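Local coordinates for hydrogenase maturation factor (Thermoanaerobacter tengcongensis, PDB 3VTI), which receives a carbamoyl group from its partner HypF by S-carbamoylation and probably dehydrates it with ATP to a nitrile during [NiFe]-hydrogenase maturation, at the interface of chains C and A and the interface of chains A and B. Residues are numbered along the deposited sequence; one frame, centred on the assembly and turned at random. Chains: chain A/B, Hydrogenase maturation factor; chain C, Hydrogenase maturation factor.

Contact 1: the interface of chains C and A. Residues chain C 546, 550, 553, 584; chain A 238-241.
C:Leu546 sets its isobutyl group against A:Gly241 at the apolar centre of this heteromeric interface, where HypF, through its Kae1-like carbamoyltransferase part, docks on the end of a helix in HypE, an AIR synthase-related protein. Methyl CD2 of the leucine lies 3.7 Å from CA of A:Gly241. The glycine follows helix 231-240 and has a positive phi of 66°, a conformation glycine adopts easily, and with no side chain it lets the compact, branched leucine rest on the backbone. In C:Leu546, CG lies anti to the backbone N (chi1 -167°), which carries the methyls toward chain A.

The same CD2 lies 3.6 Å above one face of the C:Arg553 guanidinium, offset toward its rim, and so helps to hold that flat group. C:Arg553 bends at chi3 (68°) and turns its NH1/NH2 end to the backbone carbonyl of A:Phe239. Hydrogen bonds run from NH1 to A:Phe239 O (2.6 Å) and from NH2 to the same oxygen (3.0 Å). The oxygen lies almost in the guanidinium plane, but both donors come from one face of the carbonyl, above its plane. A cation suits this spot, because the C-terminal end of a helix is likely to carry partial negative charge. With a methionine at C:Arg553, the A:Phe239 carbonyl would probably lose both donors and the helix end its positive neighbour.

Alongside, C:Gln584 and A:Met240 slide past each other in opposite directions, the glutamine offering its aliphatic CB to the methionine methyl CE at 3.7 Å. The amide oxygen as modelled faces the A:Met240 carbonyl, a pairing of two acceptors, so the amide orientation is doubtful.

At the opposite rim the extended chain of C:Lys550, long enough to reach an acidic partner, crosses A:Glu238 at about a right angle. Its NZ makes a salt bridge and hydrogen bond to carboxylate OE1 of A:Glu238 (2.8 Å), approaching on the syn side and somewhat out of plane.

Contact 2: the interface of chains A and B. Residues chain A 75, 90, 93-94, 104; chain B 7, 11-12.
The backbone carbonyl oxygen of B:Ala11 lies against CB of A:Ala94, 3.7 Å away. This patch belongs to a two-fold symmetric interface between two HypE copies, probably a HypE dimer interface, though the deposited assembly alone does not prove it. The end of helix 4-11 of one chain packs on helix 83-100 and the neighbouring strands of the other. The alanines B:Ala11 and A:Ala94 let the backbones come near, while A:Val90 adds branched apolar bulk. The methyl of B:Ala11 meets branch CG1 of A:Val90, which lies anti to the backbone N (chi1 178°).

B:Phe12, just beyond its helix, is the main plug, and its ring enters an apolar pocket of chain A. Its CG is anti to the carbonyl carbon (chi1 -50°), which puts the ring on the side away from its own carbonyl, beside the backbone N, and into the partner. The ring is wedged between two methyls. CD1 of A:Ile104 sits over one face, 3.7 Å from the ring centroid and displaced toward the rim, a CH-pi contact; the CG1-CD1 arm of isoleucine ends in a methyl that can rest on a ring face. CG1 of A:Val90 lies over the other face near CZ, 3.8 Å from that atom. Helix 83-100 also borders the rim: CB of A:Met93 lies in the ring plane, 3.6 Å from CZ of B:Phe12, and the methionine sulfur SD is also near that carbon. A flat aromatic ring fills such a narrow pocket well.

From strand 66-78, A:Phe75 comes toward B:Phe12 from the opposite direction. The two rings meet rim to rim, nearly coplanar, without stacking; CZ of A:Phe75 lies in the plane of the B:Phe12 ring, 3.9 Å from its CE2.

Contact 1: the interface of chains C and A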
loop_
_atom_site.group_PDB
_atom_site.type_symbol
_atom_site.label_atom_id
_atom_site.label_comp_id
_atom_site.label_asym_id
_atom_site.label_seq_id
_atom_site.Cartn_x
_atom_site.Cartn_y
_atom_site.Cartn_z
ATOM N N LEU C 546 23.191 8.917 -24.254
ATOM C CA LEU C 546 24.182 9.967 -24.007
ATOM C C LEU C 546 25.625 9.434 -24.046
ATOM O O LEU C 546 26.532 10.129 -24.521
ATOM C CB LEU C 546 23.913 10.677 -22.679
ATOM C CG LEU C 546 24.673 11.995 -22.430
ATOM C CD1 LEU C 546 23.957 13.195 -23.052
ATOM C CD2 LEU C 546 24.897 12.234 -20.943
ATOM N N LYS C 550 28.889 10.990 -25.730
ATOM C CA LYS C 550 30.000 11.199 -24.805
ATOM C C LYS C 550 30.601 9.841 -24.446
ATOM O O LYS C 550 30.207 9.203 -23.465
ATOM C CB LYS C 550 29.532 11.956 -23.559
ATOM C CG LYS C 550 28.960 13.329 -23.859
ATOM C CD LYS C 550 28.616 14.073 -22.585
ATOM C CE LYS C 550 28.231 15.532 -22.875
ATOM N NZ LYS C 550 28.128 16.346 -21.612
ATOM N N ARG C 553 31.953 8.163 -21.130
ATOM C CA ARG C 553 30.982 7.491 -20.268
ATOM C C ARG C 553 30.948 5.985 -20.530
ATOM O O ARG C 553 30.829 5.190 -19.593
ATOM C CB ARG C 553 29.584 8.067 -20.470
ATOM C CG ARG C 553 29.415 9.511 -20.035
ATOM C CD ARG C 553 27.997 9.987 -20.328
ATOM N NE ARG C 553 27.012 9.309 -19.487
ATOM C CZ ARG C 553 26.521 9.814 -18.357
ATOM N NH1 ARG C 553 26.907 11.013 -17.940
ATOM N NH2 ARG C 553 25.639 9.123 -17.648
ATOM N N GLN C 584 24.771 5.893 -10.480
ATOM C CA GLN C 584 23.658 5.459 -11.331
ATOM C C GLN C 584 23.836 4.021 -11.816
ATOM O O GLN C 584 22.856 3.308 -12.022
ATOM C CB GLN C 584 23.398 6.426 -12.503
ATOM C CG GLN C 584 24.348 6.295 -13.677
ATOM C CD GLN C 584 23.927 7.110 -14.885
ATOM O OE1 GLN C 584 22.822 6.945 -15.415
ATOM N NE2 GLN C 584 24.820 7.986 -15.338
ATOM N N GLU A 238 21.482 15.634 -17.339
ATOM C CA GLU A 238 22.589 15.595 -18.294
ATOM C C GLU A 238 23.735 14.734 -17.762
ATOM O O GLU A 238 24.546 14.210 -18.529
ATOM C CB GLU A 238 23.082 17.011 -18.603
ATOM C CG GLU A 238 23.613 17.199 -20.016
ATOM C CD GLU A 238 25.031 16.678 -20.197
ATOM O OE1 GLU A 238 25.330 16.143 -21.282
ATOM O OE2 GLU A 238 25.845 16.799 -19.256
ATOM N N PHE A 239 23.798 14.588 -16.443
ATOM C CA PHE A 239 24.821 13.771 -15.817
ATOM C C PHE A 239 24.501 12.294 -15.892
ATOM O O PHE A 239 25.402 11.472 -15.871
ATOM C CB PHE A 239 25.013 14.176 -14.361
ATOM C CG PHE A 239 25.902 15.366 -14.177
ATOM C CD1 PHE A 239 26.762 15.774 -15.193
ATOM C CD2 PHE A 239 25.898 16.064 -12.974
ATOM C CE1 PHE A 239 27.593 16.867 -15.022
ATOM C CE2 PHE A 239 26.727 17.158 -12.785
ATOM C CZ PHE A 239 27.580 17.563 -13.813
ATOM N N MET A 240 23.215 11.972 -15.979
ATOM C CA MET A 240 22.755 10.591 -15.990
ATOM C C MET A 240 22.205 10.194 -17.349
ATOM O O MET A 240 21.751 9.062 -17.528
ATOM C CB MET A 240 21.671 10.379 -14.938
ATOM C CG MET A 240 22.119 10.592 -13.510
ATOM S SD MET A 240 20.726 10.494 -12.383
ATOM C CE MET A 240 20.530 8.719 -12.293
ATOM N N GLY A 241 22.235 11.127 -18.299
ATOM C CA GLY A 241 21.687 10.899 -19.636
ATOM C C GLY A 241 20.177 10.708 -19.698
ATOM O O GLY A 241 19.683 9.959 -20.542
#

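Contact 2: the interface of chains A and B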
loop_
_atom_site.group_PDB
_atom_site.type_symbol
_atom_site.label_atom_id
_atom_site.label_comp_id
_atom_site.label_asym_id
_atom_site.label_seq_id
_atom_site.Cartn_x
_atom_site.Cartn_y
_atom_site.Cartn_z
ATOM N N PHE A 75 -6.516 5.756 4.106
ATOM C CA PHE A 75 -5.191 5.505 4.637
ATOM C C PHE A 75 -5.022 4.023 4.927
ATOM O O PHE A 75 -5.856 3.416 5.605
ATOM C CB PHE A 75 -4.990 6.262 5.947
ATOM C CG PHE A 75 -5.130 7.747 5.833
ATOM C CD1 PHE A 75 -6.372 8.361 6.020
ATOM C CD2 PHE A 75 -4.019 8.539 5.580
ATOM C CE1 PHE A 75 -6.510 9.735 5.934
ATOM C CE2 PHE A 75 -4.142 9.915 5.488
ATOM C CZ PHE A 75 -5.398 10.518 5.669
ATOM N N VAL A 90 -0.968 14.163 7.966
ATOM C CA VAL A 90 -2.344 14.628 8.088
ATOM C C VAL A 90 -2.412 16.163 8.065
ATOM O O VAL A 90 -3.231 16.737 7.340
ATOM C CB VAL A 90 -3.030 14.011 9.348
ATOM C CG1 VAL A 90 -4.440 14.525 9.529
ATOM C CG2 VAL A 90 -3.067 12.489 9.232
ATOM N N MET A 93 -1.914 17.397 4.622
ATOM C CA MET A 93 -3.182 17.202 3.932
ATOM C C MET A 93 -4.179 18.296 4.289
ATOM O O MET A 93 -4.834 18.849 3.402
ATOM C CB MET A 93 -3.780 15.826 4.241
ATOM C CG MET A 93 -2.972 14.664 3.720
ATOM S SD MET A 93 -3.767 13.082 3.970
ATOM C CE MET A 93 -4.829 12.954 2.538
ATOM N N ALA A 94 -4.296 18.620 5.573
ATOM C CA ALA A 94 -5.196 19.695 5.983
ATOM C C ALA A 94 -4.826 21.017 5.301
ATOM O O ALA A 94 -5.696 21.697 4.759
ATOM C CB ALA A 94 -5.217 19.850 7.500
ATOM N N ILE A 104 -12.201 17.555 2.744
ATOM C CA ILE A 104 -12.243 16.096 2.845
ATOM C C ILE A 104 -13.457 15.716 3.675
ATOM O O ILE A 104 -13.552 16.068 4.852
ATOM C CB ILE A 104 -10.946 15.509 3.446
ATOM C CG1 ILE A 104 -9.744 15.926 2.592
ATOM C CG2 ILE A 104 -11.042 13.977 3.571
ATOM C CD1 ILE A 104 -8.440 15.848 3.298
ATOM N N VAL B 7 -6.830 10.854 14.983
ATOM C CA VAL B 7 -6.035 11.882 14.293
ATOM C C VAL B 7 -6.787 12.387 13.055
ATOM O O VAL B 7 -6.830 13.594 12.792
ATOM C CB VAL B 7 -4.638 11.344 13.872
ATOM C CG1 VAL B 7 -3.751 12.473 13.354
ATOM C CG2 VAL B 7 -3.961 10.627 15.029
ATOM N N ALA B 11 -7.860 16.708 12.643
ATOM C CA ALA B 11 -7.252 17.527 11.582
ATOM C C ALA B 11 -8.153 17.755 10.349
ATOM O O ALA B 11 -8.023 18.779 9.668
ATOM C CB ALA B 11 -5.903 16.965 11.173
ATOM N N PHE B 12 -9.048 16.807 10.057
ATOM C CA PHE B 12 -10.096 17.033 9.055
ATOM C C PHE B 12 -11.447 17.306 9.732
ATOM O O PHE B 12 -12.466 16.714 9.372
ATOM C CB PHE B 12 -10.208 15.867 8.058
ATOM C CG PHE B 12 -8.897 15.449 7.446
ATOM C CD1 PHE B 12 -7.998 16.395 6.954
ATOM C CD2 PHE B 12 -8.570 14.101 7.347
ATOM C CE1 PHE B 12 -6.790 16.003 6.397
ATOM C CE2 PHE B 12 -7.366 13.702 6.786
ATOM C CZ PHE B 12 -6.476 14.657 6.308
#

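Contact 1 and contact 2 have centres about 41 Å apart and share chain A but no residue or secondary-structure element. Chain A meets HypF through helix 231-240, and its HypE copy through strands 66-78 and 103-112 and helix 83-100, and by symmetry its own helix 4-11. One HypE chain can therefore hold both partners at once. The two-fold axis repeats contact 2 with the chains exchanged, consistent with a central HypE pair carrying HypF outside in the deposited two-plus-two assembly. The centre of contact 1 is about 59 Å from C:Arg26, the predicted acylphosphatase active-site residue, so docking here leaves that site distant.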